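Local coordinates for phosphate ABC transporter, phosphate-binding protein (PDB 4Q8R) that binds phosphate with high affinity and probably delivers it to an ABC-type transporter for uptake into the cell, at residues A[83-87]-A[163-167]; A[91-96]-A[185-189]; A[160-164]-A[177-182]; A[79-83]-A[202-206]. All blocks are in the same frame, centred on the assembly; numbering follows the deposited sequence. Where two conformers were deposited one is given.

Contact 1 of 4, residues A[83-87]-A[163-167]; sequences LITHK and VQGNE. With ZN (zinc ion), chain E.
V163, where the end of helix 156-164 and the loop after it pack on the end of strand 71-86, sets its CG2 methyl 3.9 Å from CD1 of I84, the side chains slanting across each other. With CG1 anti to the backbone N (chi1 172°), V163 turns CG1 onto the strand backbone, 3.3 Å from T85 C. The carbonyl oxygen of V163 takes the N-H of the H86 ring: ND1 to O is 2.8 Å, nearly straight at 170°, in both the ring plane and the carbonyl plane. Q164 adds its own backbone O at the ring edge, 3.0 Å from CE1 of H86. After G165 and N166, the CA of E167 sits over one face of the imidazole, 3.8 Å from its centroid, in a CH-pi contact. A water joins H86 N to E167 O. Zinc is bound by H86 NE2 at 2.1 Å and by two waters, one of which donates to E167 OE2 at 2.8 Å. With ND1 serving as the donor, NE2 is left to bind the metal. The V163 carbonyl thus fixes the ring's rotation and probably makes NE2 a stronger ligand, while E167 acts from the second shell.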
loop_
_atom_site.group_PDB
_atom_site.type_symbol
_atom_site.label_atom_id
_atom_site.label_comp_id
_atom_site.label_asym_id
_atom_site.label_seq_id
_atom_site.Cartn_x
_atom_site.Cartn_y
_atom_site.Cartn_z
ATOM N N LEU A 83 6.279 3.880 7.827
ATOM C CA LEU A 83 7.556 4.502 7.450
ATOM C C LEU A 83 8.579 3.571 8.018
ATOM O O LEU A 83 8.694 3.475 9.295
ATOM C CB LEU A 83 7.778 5.839 8.128
ATOM C CG LEU A 83 7.264 7.090 7.487
ATOM C CD1 LEU A 83 7.965 7.270 6.186
ATOM C CD2 LEU A 83 5.771 7.031 7.341
ATOM N N ILE A 84 9.282 2.874 7.156
ATOM C CA ILE A 84 10.238 1.867 7.606
ATOM C C ILE A 84 11.664 2.355 7.524
ATOM O O ILE A 84 12.055 3.042 6.549
ATOM C CB ILE A 84 10.058 0.546 6.864
ATOM C CG1 ILE A 84 10.072 0.703 5.336
ATOM C CG2 ILE A 84 8.744 -0.091 7.309
ATOM C CD1 ILE A 84 10.340 -0.596 4.647
ATOM N N THR A 85 12.451 1.956 8.524
ATOM C CA THR A 85 13.859 2.191 8.552
ATOM C C THR A 85 14.548 0.844 8.617
ATOM O O THR A 85 13.938 -0.218 8.846
ATOM C CB THR A 85 14.282 3.069 9.738
ATOM O OG1 THR A 85 14.085 2.299 10.939
ATOM C CG2 THR A 85 13.526 4.360 9.851
ATOM N N HIS A 86 15.844 0.859 8.363
ATOM C CA HIS A 86 16.674 -0.288 8.700
ATOM C C HIS A 86 16.542 -0.607 10.216
ATOM O O HIS A 86 16.331 0.263 11.047
ATOM C CB HIS A 86 18.120 0.025 8.364
ATOM C CG HIS A 86 18.984 -1.147 8.163
ATOM N ND1 HIS A 86 19.060 -1.853 6.979
ATOM C CD2 HIS A 86 19.844 -1.761 9.021
ATOM C CE1 HIS A 86 19.966 -2.797 7.090
ATOM N NE2 HIS A 86 20.410 -2.798 8.335
ATOM N N LYS A 87 16.734 -1.871 10.527
ATOM C CA LYS A 87 16.625 -2.365 11.859
ATOM C C LYS A 87 17.699 -1.629 12.699
ATOM O O LYS A 87 18.789 -1.337 12.214
ATOM C CB LYS A 87 16.807 -3.905 11.800
ATOM C CG LYS A 87 16.452 -4.593 13.039
ATOM C CD LYS A 87 14.949 -4.646 13.250
ATOM C CE LYS A 87 14.624 -5.813 14.181
ATOM N NZ LYS A 87 13.160 -5.771 14.442
ATOM N N VAL A 163 15.501 -0.877 1.884
ATOM C CA VAL A 163 15.596 -0.503 3.283
ATOM C C VAL A 163 16.338 -1.619 4.047
ATOM O O VAL A 163 17.241 -1.339 4.855
ATOM C CB VAL A 163 14.240 -0.175 3.876
ATOM C CG1 VAL A 163 14.324 0.017 5.388
ATOM C CG2 VAL A 163 13.626 1.047 3.224
ATOM N N GLN A 164 16.023 -2.870 3.731
ATOM C CA GLN A 164 16.735 -3.994 4.320
ATOM C C GLN A 164 18.232 -3.943 4.036
ATOM O O GLN A 164 19.017 -4.470 4.826
ATOM C CB GLN A 164 16.252 -5.347 3.848
ATOM C CG GLN A 164 14.900 -5.729 4.383
ATOM C CD GLN A 164 14.324 -6.968 3.681
ATOM O OE1 GLN A 164 14.576 -7.201 2.488
ATOM N NE2 GLN A 164 13.580 -7.797 4.422
ATOM N N GLY A 165 18.602 -3.357 2.893
ATOM C CA GLY A 165 19.974 -3.359 2.436
ATOM C C GLY A 165 20.815 -2.141 2.756
ATOM O O GLY A 165 22.001 -2.091 2.365
ATOM N N ASN A 166 20.223 -1.168 3.411
ATOM C CA ASN A 166 20.901 0.110 3.638
ATOM C C ASN A 166 20.583 0.678 4.989
ATOM O O ASN A 166 19.461 1.106 5.252
ATOM C CB ASN A 166 20.540 1.143 2.557
ATOM C CG ASN A 166 21.502 2.399 2.568
ATOM O OD1 ASN A 166 21.773 2.970 3.620
ATOM N ND2 ASN A 166 21.957 2.852 1.381
ATOM N N GLU A 167 21.592 0.709 5.867
ATOM C CA GLU A 167 21.411 1.240 7.194
ATOM C C GLU A 167 20.766 2.609 7.285
ATOM O O GLU A 167 20.096 2.932 8.278
ATOM C CB GLU A 167 22.775 1.289 7.996
ATOM C CG GLU A 167 23.353 -0.079 8.247
ATOM C CD GLU A 167 24.624 -0.048 9.035
ATOM O OE1 GLU A 167 25.089 1.042 9.336
ATOM O OE2 GLU A 167 25.141 -1.090 9.379
HETATM ZN ZN ZN E . 22.005 -3.873 9.094
HETATM O O HOH W 1 17.436 3.438 8.349
HETATM O O HOH W 2 23.179 -2.889 10.337
HETATM O O HOH W 3 23.413 -3.851 7.419
#

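Contact 2 of 4, residues A[91-96]-A[185-189]; sequences VKDLTL and VKVDG
D93 and K186 slant across each other on one face of a short parallel strand pair, while L94 and V187 point to the other face. The main chains meet through K186 N to K92 O, L94 N to K186 O and D188 N to L94 O, which add strand 93-94 alongside strand 182-187. The two aspartates extend this pairing. D93 holds CG anti to its own N (chi1 -171°), which lays the carboxylate along the partner chain; OD1 accepts from G189 N at 2.9 Å with its syn lone pair, and also lies 3.5 Å from CB of K186. D188 has a left-handed backbone (phi 57°), and its side chain returns across T95 and L96 at about a right angle to both. Its OD1 receives L96 N at 3.0 Å from above the carboxylate plane and rests 3.0 Å from CA of T95. T95 is the N-cap of helix 96-103; its side chain caps an amide in the first turn, and its N bonds to Q98 OE1, an arrangement consistent with a capping box. Beside it, L96 slants over V187, CD2 to CG1 3.9 Å. V185 brings CG2 to within 4.4 Å of L94 CD1 and also packs on L83 of the adjoining strand. Each aspartate thus spends one oxygen on a backbone amide of the opposite segment, and the negative charge of D188 at the start of a helix should be favoured by the helix dipole.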
loop_
_atom_site.group_PDB
_atom_site.type_symbol
_atom_site.label_atom_id
_atom_site.label_comp_id
_atom_site.label_asym_id
_atom_site.label_seq_id
_atom_site.Cartn_x
_atom_site.Cartn_y
_atom_site.Cartn_z
ATOM N N VAL A 91 16.529 6.317 15.445
ATOM C CA VAL A 91 15.308 7.156 15.281
ATOM C C VAL A 91 14.085 6.231 15.183
ATOM O O VAL A 91 13.984 5.455 14.260
ATOM C CB VAL A 91 15.427 8.028 14.043
ATOM C CG1 VAL A 91 14.179 8.897 13.862
ATOM C CG2 VAL A 91 16.666 8.907 14.173
ATOM N N LYS A 92 13.174 6.365 16.146
ATOM C CA LYS A 92 12.063 5.450 16.313
ATOM C C LYS A 92 10.689 6.110 16.294
ATOM O O LYS A 92 9.684 5.413 16.422
ATOM C CB LYS A 92 12.288 4.643 17.609
ATOM C CG LYS A 92 13.400 3.622 17.360
ATOM C CD LYS A 92 13.878 2.894 18.572
ATOM C CE LYS A 92 15.225 2.269 18.262
ATOM N NZ LYS A 92 15.154 1.123 17.325
ATOM N N ASP A 93 10.658 7.428 16.085
ATOM C CA ASP A 93 9.454 8.185 16.175
ATOM C C ASP A 93 9.671 9.433 15.355
ATOM O O ASP A 93 10.715 10.109 15.551
ATOM C CB ASP A 93 9.196 8.497 17.645
ATOM C CG ASP A 93 7.846 9.104 17.925
ATOM O OD1 ASP A 93 7.050 9.382 17.034
ATOM O OD2 ASP A 93 7.560 9.310 19.132
ATOM N N LEU A 94 8.724 9.747 14.468
ATOM C CA LEU A 94 8.774 10.963 13.655
ATOM C C LEU A 94 7.407 11.624 13.596
ATOM O O LEU A 94 6.386 10.915 13.551
ATOM C CB LEU A 94 9.244 10.626 12.232
ATOM C CG LEU A 94 10.695 10.128 12.061
ATOM C CD1 LEU A 94 10.989 9.638 10.676
ATOM C CD2 LEU A 94 11.651 11.259 12.436
ATOM N N THR A 95 7.360 12.940 13.559
ATOM C CA THR A 95 6.106 13.676 13.321
ATOM C C THR A 95 5.862 13.720 11.782
ATOM O O THR A 95 6.803 13.534 10.965
ATOM C CB THR A 95 6.185 15.074 13.874
ATOM O OG1 THR A 95 7.176 15.812 13.105
ATOM C CG2 THR A 95 6.492 15.045 15.382
ATOM N N LEU A 96 4.617 13.971 11.353
ATOM C CA LEU A 96 4.358 14.044 9.947
ATOM C C LEU A 96 5.199 15.131 9.284
ATOM O O LEU A 96 5.672 14.939 8.160
ATOM C CB LEU A 96 2.895 14.266 9.626
ATOM C CG LEU A 96 1.935 13.092 9.756
ATOM C CD1 LEU A 96 0.542 13.596 9.429
ATOM C CD2 LEU A 96 2.326 11.976 8.815
ATOM N N VAL A 185 8.596 3.170 12.189
ATOM C CA VAL A 185 8.669 4.232 13.161
ATOM C C VAL A 185 7.301 4.556 13.736
ATOM O O VAL A 185 6.308 4.337 13.075
ATOM C CB VAL A 185 9.335 5.528 12.603
ATOM C CG1 VAL A 185 10.702 5.239 12.020
ATOM C CG2 VAL A 185 8.462 6.184 11.556
ATOM N N LYS A 186 7.229 5.034 14.977
ATOM C CA LYS A 186 5.993 5.636 15.463
ATOM C C LYS A 186 5.776 6.898 14.656
ATOM O O LYS A 186 6.739 7.552 14.258
ATOM C CB LYS A 186 6.067 6.001 16.927
ATOM C CG LYS A 186 6.171 4.785 17.804
ATOM C CD LYS A 186 6.354 5.191 19.272
ATOM C CE LYS A 186 6.646 3.952 20.091
ATOM N NZ LYS A 186 6.957 4.355 21.489
ATOM N N VAL A 187 4.517 7.253 14.421
ATOM C CA VAL A 187 4.198 8.511 13.747
ATOM C C VAL A 187 3.457 9.382 14.744
ATOM O O VAL A 187 2.416 8.982 15.282
ATOM C CB VAL A 187 3.437 8.289 12.440
ATOM C CG1 VAL A 187 2.994 9.641 11.919
ATOM C CG2 VAL A 187 4.320 7.530 11.431
ATOM N N ASP A 188 4.001 10.541 15.066
ATOM C CA ASP A 188 3.424 11.460 16.004
ATOM C C ASP A 188 3.247 10.690 17.348
ATOM O O ASP A 188 2.219 10.804 18.035
ATOM C CB ASP A 188 2.052 12.029 15.520
ATOM C CG ASP A 188 2.151 13.127 14.375
ATOM O OD1 ASP A 188 3.187 13.656 14.004
ATOM O OD2 ASP A 188 1.111 13.564 13.839
ATOM N N GLY A 189 4.217 9.848 17.679
ATOM C CA GLY A 189 4.183 9.061 18.921
ATOM C C GLY A 189 3.266 7.851 18.980
ATOM O O GLY A 189 3.182 7.195 20.039
#

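Contact 3 of 4, residues A[160-164]-A[177-182]; sequences KSLVQ and YVDDSV
K160 carries CG anti to its backbone N (chi1 -177°) and stays extended to the end, a reach that takes NZ from helix 156-164 to D179; in D179, CG stands between the backbone N and the carbonyl carbon (chi1 58°), turning the carboxylate back over its own loop. This loop, between strands 169-174 and 182-187, holds a type I beta turn from D179 to V182 and an Asx turn in which S181 N donates to D179 OD1 at 2.9 Å. NZ of K160 forms a salt bridge with D179 OD2, 2.8 Å away, reaching it from well above the carboxylate plane, and gives a second bond of 2.8 Å to Y177 O. One ammonium group therefore ties together the two ends of the Y177-D179 run. Further along the helix Q164 adds a chain of hydrogen bonds: NE2 donates to S181 OG at 2.7 Å, nearly in its amide plane, and that hydroxyl donates in turn to D179 OD1 at 2.6 Å, on the syn side. D179 OD1 thus accepts from both the backbone and the side chain of S181, which holds the carboxylate in place for the lysine. The aromatic ring of Y177 leads elsewhere, its OH bonding to T12 O. Next to these polar groups, in packing that I84 of strand 71-86 continues, V182 CG1 lies 3.7 Å from Q164 CG and 4.2 Å from V163 CG1.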
loop_
_atom_site.group_PDB
_atom_site.type_symbol
_atom_site.label_atom_id
_atom_site.label_comp_id
_atom_site.label_asym_id
_atom_site.label_seq_id
_atom_site.Cartn_x
_atom_site.Cartn_y
_atom_site.Cartn_z
ATOM N N LYS A 160 11.022 -2.473 0.321
ATOM C CA LYS A 160 11.411 -3.204 1.512
ATOM C C LYS A 160 12.892 -3.683 1.375
ATOM O O LYS A 160 13.679 -3.534 2.307
ATOM C CB LYS A 160 10.499 -4.425 1.705
ATOM C CG LYS A 160 10.752 -5.247 2.953
ATOM C CD LYS A 160 9.645 -6.266 3.077
ATOM C CE LYS A 160 9.888 -7.140 4.271
ATOM N NZ LYS A 160 8.825 -8.163 4.443
ATOM N N SER A 161 13.234 -4.248 0.232
ATOM C CA SER A 161 14.575 -4.791 -0.011
ATOM C C SER A 161 15.608 -3.672 0.087
ATOM O O SER A 161 16.669 -3.846 0.679
ATOM C CB SER A 161 14.655 -5.440 -1.376
ATOM O OG SER A 161 13.954 -6.665 -1.420
ATOM N N LEU A 162 15.304 -2.512 -0.454
ATOM C CA LEU A 162 16.264 -1.398 -0.357
ATOM C C LEU A 162 16.562 -0.998 1.103
ATOM O O LEU A 162 17.746 -0.823 1.514
ATOM C CB LEU A 162 15.813 -0.222 -1.234
ATOM C CG LEU A 162 16.937 0.663 -1.768
ATOM C CD1 LEU A 162 17.952 -0.174 -2.500
ATOM C CD2 LEU A 162 16.389 1.788 -2.632
ATOM N N VAL A 163 15.501 -0.877 1.884
ATOM C CA VAL A 163 15.596 -0.503 3.283
ATOM C C VAL A 163 16.338 -1.619 4.047
ATOM O O VAL A 163 17.241 -1.339 4.855
ATOM C CB VAL A 163 14.240 -0.175 3.876
ATOM C CG1 VAL A 163 14.324 0.017 5.388
ATOM C CG2 VAL A 163 13.626 1.047 3.224
ATOM N N GLN A 164 16.023 -2.870 3.731
ATOM C CA GLN A 164 16.735 -3.994 4.320
ATOM C C GLN A 164 18.232 -3.943 4.036
ATOM O O GLN A 164 19.017 -4.470 4.826
ATOM C CB GLN A 164 16.252 -5.347 3.848
ATOM C CG GLN A 164 14.900 -5.729 4.383
ATOM C CD GLN A 164 14.324 -6.968 3.681
ATOM O OE1 GLN A 164 14.576 -7.201 2.488
ATOM N NE2 GLN A 164 13.580 -7.797 4.422
ATOM N N TYR A 177 3.443 -5.722 4.560
ATOM C CA TYR A 177 4.817 -6.128 4.265
ATOM C C TYR A 177 5.755 -5.951 5.442
ATOM O O TYR A 177 6.926 -6.307 5.338
ATOM C CB TYR A 177 5.386 -5.299 3.115
ATOM C CG TYR A 177 4.851 -5.694 1.745
ATOM C CD1 TYR A 177 3.545 -5.374 1.348
ATOM C CD2 TYR A 177 5.662 -6.403 0.863
ATOM C CE1 TYR A 177 3.083 -5.727 0.074
ATOM C CE2 TYR A 177 5.201 -6.784 -0.372
ATOM C CZ TYR A 177 3.923 -6.461 -0.776
ATOM O OH TYR A 177 3.608 -6.807 -2.069
ATOM N N VAL A 178 5.289 -5.383 6.540
ATOM C CA VAL A 178 6.199 -5.105 7.685
ATOM C C VAL A 178 6.453 -6.407 8.439
ATOM O O VAL A 178 5.544 -7.166 8.660
ATOM C CB VAL A 178 5.649 -4.030 8.622
ATOM C CG1 VAL A 178 6.572 -3.867 9.834
ATOM C CG2 VAL A 178 5.506 -2.686 7.884
ATOM N N ASP A 179 7.702 -6.704 8.745
ATOM C CA ASP A 179 8.037 -7.815 9.578
ATOM C C ASP A 179 9.251 -7.431 10.352
ATOM O O ASP A 179 9.632 -6.266 10.339
ATOM C CB ASP A 179 8.267 -9.108 8.768
ATOM C CG ASP A 179 9.370 -8.958 7.719
ATOM O OD1 ASP A 179 10.240 -8.084 7.888
ATOM O OD2 ASP A 179 9.364 -9.708 6.750
ATOM N N ASP A 180 9.787 -8.417 11.107
ATOM C CA ASP A 180 10.950 -8.162 11.963
ATOM C C ASP A 180 12.243 -7.764 11.291
ATOM O O ASP A 180 13.182 -7.441 11.987
ATOM C CB ASP A 180 11.259 -9.358 12.842
ATOM C CG ASP A 180 10.100 -9.724 13.755
ATOM O OD1 ASP A 180 9.237 -8.859 14.020
ATOM O OD2 ASP A 180 10.058 -10.879 14.192
ATOM N N SER A 181 12.292 -7.763 9.974
ATOM C CA SER A 181 13.504 -7.460 9.242
ATOM C C SER A 181 13.731 -5.958 9.066
ATOM O O SER A 181 14.797 -5.574 8.658
ATOM C CB SER A 181 13.484 -8.129 7.855
ATOM O OG SER A 181 12.601 -7.480 6.970
ATOM N N VAL A 182 12.701 -5.164 9.339
ATOM C CA VAL A 182 12.706 -3.705 9.215
ATOM C C VAL A 182 11.991 -3.122 10.432
ATOM O O VAL A 182 11.388 -3.861 11.224
ATOM C CB VAL A 182 12.042 -3.225 7.888
ATOM C CG1 VAL A 182 12.827 -3.693 6.660
ATOM C CG2 VAL A 182 10.599 -3.653 7.785
HETATM O O HOH W 4 12.252 -10.570 5.456
#

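Contact 4 of 4, residues A[79-83]-A[202-206]; sequences DGIAL and YKVSR
D79 OD2 is gripped by two nitrogens of R206, NE at 2.8 Å and NH1 at 2.9 Å, a side-on salt bridge with carboxylate and guanidinium only 20° from coplanar. It lies on an antiparallel beta pair: D79 and R206 form the hydrogen-bonded pair, G80 and S205 the non-hydrogen-bonded one, where strands 71-86 and 205-213 meet in the mixed sheet of this periplasmic-binding-protein fold. The arginine chain starts between its own N and carbonyl carbon (chi1 36°) and bends at chi2, which brings it alongside D79, pointing the same way. I81 crosses it at about a right angle, laying CG1 over one guanidinium face and CD1 3.7 Å from R206 CG. S174 OG binds the other oxygen of D79, while S59 O and T131 OG1 hold NH2 and NH1 of R206. This buried network fixes the guanidinium near a bound phosphate ion, about 5 Å from the R206 side chain and so not in direct contact. Before S205 the chain is not yet strand, but V204 O receives I81 N at 2.9 Å and the Y202 hydroxyl donates to I81 O at 2.6 Å. A water bridges on, donating to Y202 OH at 2.8 Å and accepting from L83 N at 2.9 Å.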
loop_
_atom_site.group_PDB
_atom_site.type_symbol
_atom_site.label_atom_id
_atom_site.label_comp_id
_atom_site.label_asym_id
_atom_site.label_seq_id
_atom_site.Cartn_x
_atom_site.Cartn_y
_atom_site.Cartn_z
ATOM N N ASP A 79 -5.813 -0.096 5.198
ATOM C CA ASP A 79 -4.414 -0.427 5.285
ATOM C C ASP A 79 -3.602 0.776 5.800
ATOM O O ASP A 79 -3.703 1.897 5.260
ATOM C CB ASP A 79 -3.875 -0.833 3.915
ATOM C CG ASP A 79 -2.398 -1.193 3.922
ATOM O OD1 ASP A 79 -1.942 -2.085 4.656
ATOM O OD2 ASP A 79 -1.653 -0.633 3.120
ATOM N N GLY A 80 -2.770 0.536 6.800
ATOM C CA GLY A 80 -1.823 1.503 7.253
ATOM C C GLY A 80 -0.601 1.527 6.369
ATOM O O GLY A 80 -0.224 0.522 5.746
ATOM N N ILE A 81 0.007 2.702 6.292
ATOM C CA ILE A 81 1.286 2.834 5.594
ATOM C C ILE A 81 2.334 3.116 6.716
ATOM O O ILE A 81 2.244 4.119 7.455
ATOM C CB ILE A 81 1.307 3.973 4.606
ATOM C CG1 ILE A 81 0.236 3.740 3.489
ATOM C CG2 ILE A 81 2.717 4.148 4.009
ATOM C CD1 ILE A 81 0.062 4.895 2.577
ATOM N N ALA A 82 3.303 2.236 6.786
ATOM C CA ALA A 82 4.433 2.362 7.694
ATOM C C ALA A 82 5.569 3.117 7.006
ATOM O O ALA A 82 5.774 3.010 5.832
ATOM C CB ALA A 82 4.940 1.005 8.090
ATOM N N LEU A 83 6.279 3.880 7.827
ATOM C CA LEU A 83 7.556 4.502 7.450
ATOM C C LEU A 83 8.579 3.571 8.018
ATOM O O LEU A 83 8.694 3.475 9.295
ATOM C CB LEU A 83 7.778 5.839 8.128
ATOM C CG LEU A 83 7.264 7.090 7.487
ATOM C CD1 LEU A 83 7.965 7.270 6.186
ATOM C CD2 LEU A 83 5.771 7.031 7.341
ATOM N N TYR A 202 -3.303 6.494 14.462
ATOM C CA TYR A 202 -2.246 6.382 13.450
ATOM C C TYR A 202 -2.762 6.965 12.145
ATOM O O TYR A 202 -3.705 6.452 11.587
ATOM C CB TYR A 202 -1.796 4.896 13.238
ATOM C CG TYR A 202 -0.536 4.824 12.356
ATOM C CD1 TYR A 202 0.732 4.951 12.891
ATOM C CD2 TYR A 202 -0.646 4.676 10.952
ATOM C CE1 TYR A 202 1.845 4.942 12.071
ATOM C CE2 TYR A 202 0.475 4.599 10.127
ATOM C CZ TYR A 202 1.723 4.737 10.696
ATOM O OH TYR A 202 2.841 4.691 9.902
ATOM N N LYS A 203 -2.104 8.021 11.631
ATOM C CA LYS A 203 -2.701 8.905 10.695
ATOM C C LYS A 203 -2.462 8.516 9.247
ATOM O O LYS A 203 -3.108 9.064 8.348
ATOM C CB LYS A 203 -2.157 10.340 10.964
ATOM C CG LYS A 203 -2.655 11.024 12.251
ATOM C CD LYS A 203 -4.184 11.033 12.345
ATOM C CE LYS A 203 -4.657 11.609 13.669
ATOM N NZ LYS A 203 -6.052 11.200 13.977
ATOM N N VAL A 204 -1.548 7.597 8.982
ATOM C CA VAL A 204 -1.201 7.308 7.605
ATOM C C VAL A 204 -1.862 5.992 7.186
ATOM O O VAL A 204 -1.390 4.880 7.493
ATOM C CB VAL A 204 0.317 7.258 7.360
ATOM C CG1 VAL A 204 0.603 7.527 5.870
ATOM C CG2 VAL A 204 1.085 8.307 8.187
ATOM N N SER A 205 -2.958 6.115 6.447
ATOM C CA SER A 205 -3.737 4.954 6.061
ATOM C C SER A 205 -4.569 5.236 4.821
ATOM O O SER A 205 -4.752 6.392 4.456
ATOM C CB SER A 205 -4.642 4.540 7.247
ATOM O OG SER A 205 -5.634 5.491 7.516
ATOM N N ARG A 206 -5.116 4.187 4.217
ATOM C CA ARG A 206 -5.797 4.322 2.946
ATOM C C ARG A 206 -6.657 3.057 2.690
ATOM O O ARG A 206 -6.443 2.017 3.344
ATOM C CB ARG A 206 -4.806 4.607 1.788
ATOM C CG ARG A 206 -3.473 3.912 1.888
ATOM C CD ARG A 206 -3.641 2.404 1.644
ATOM N NE ARG A 206 -2.405 1.653 1.729
ATOM C CZ ARG A 206 -1.457 1.650 0.812
ATOM N NH1 ARG A 206 -0.397 0.921 1.012
ATOM N NH2 ARG A 206 -1.562 2.426 -0.298
HETATM O O HOH W 5 5.375 3.778 10.564
#

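In the fold
Strand 71-86 runs through the set: its 79-83 part makes contact 4 and its 83-87 part contact 1, with centres about 17 Å apart and L83 common to both. Contacts 1 and 3 lie about 6 Å apart and share V163 and Q164, so the end of helix 156-164 packs on both the strand and the 177-182 loop. Contact 2 joins the same sheet through V185, whose N is 2.9 Å from L83 O, and meets contact 4 where V187 CG2 packs 3.5 Å from Y202 OH. A phosphate ion lies about 5 Å from the R206 side chain of contact 4, whereas the zinc of contact 1 is held at the far end of the strand, by H86.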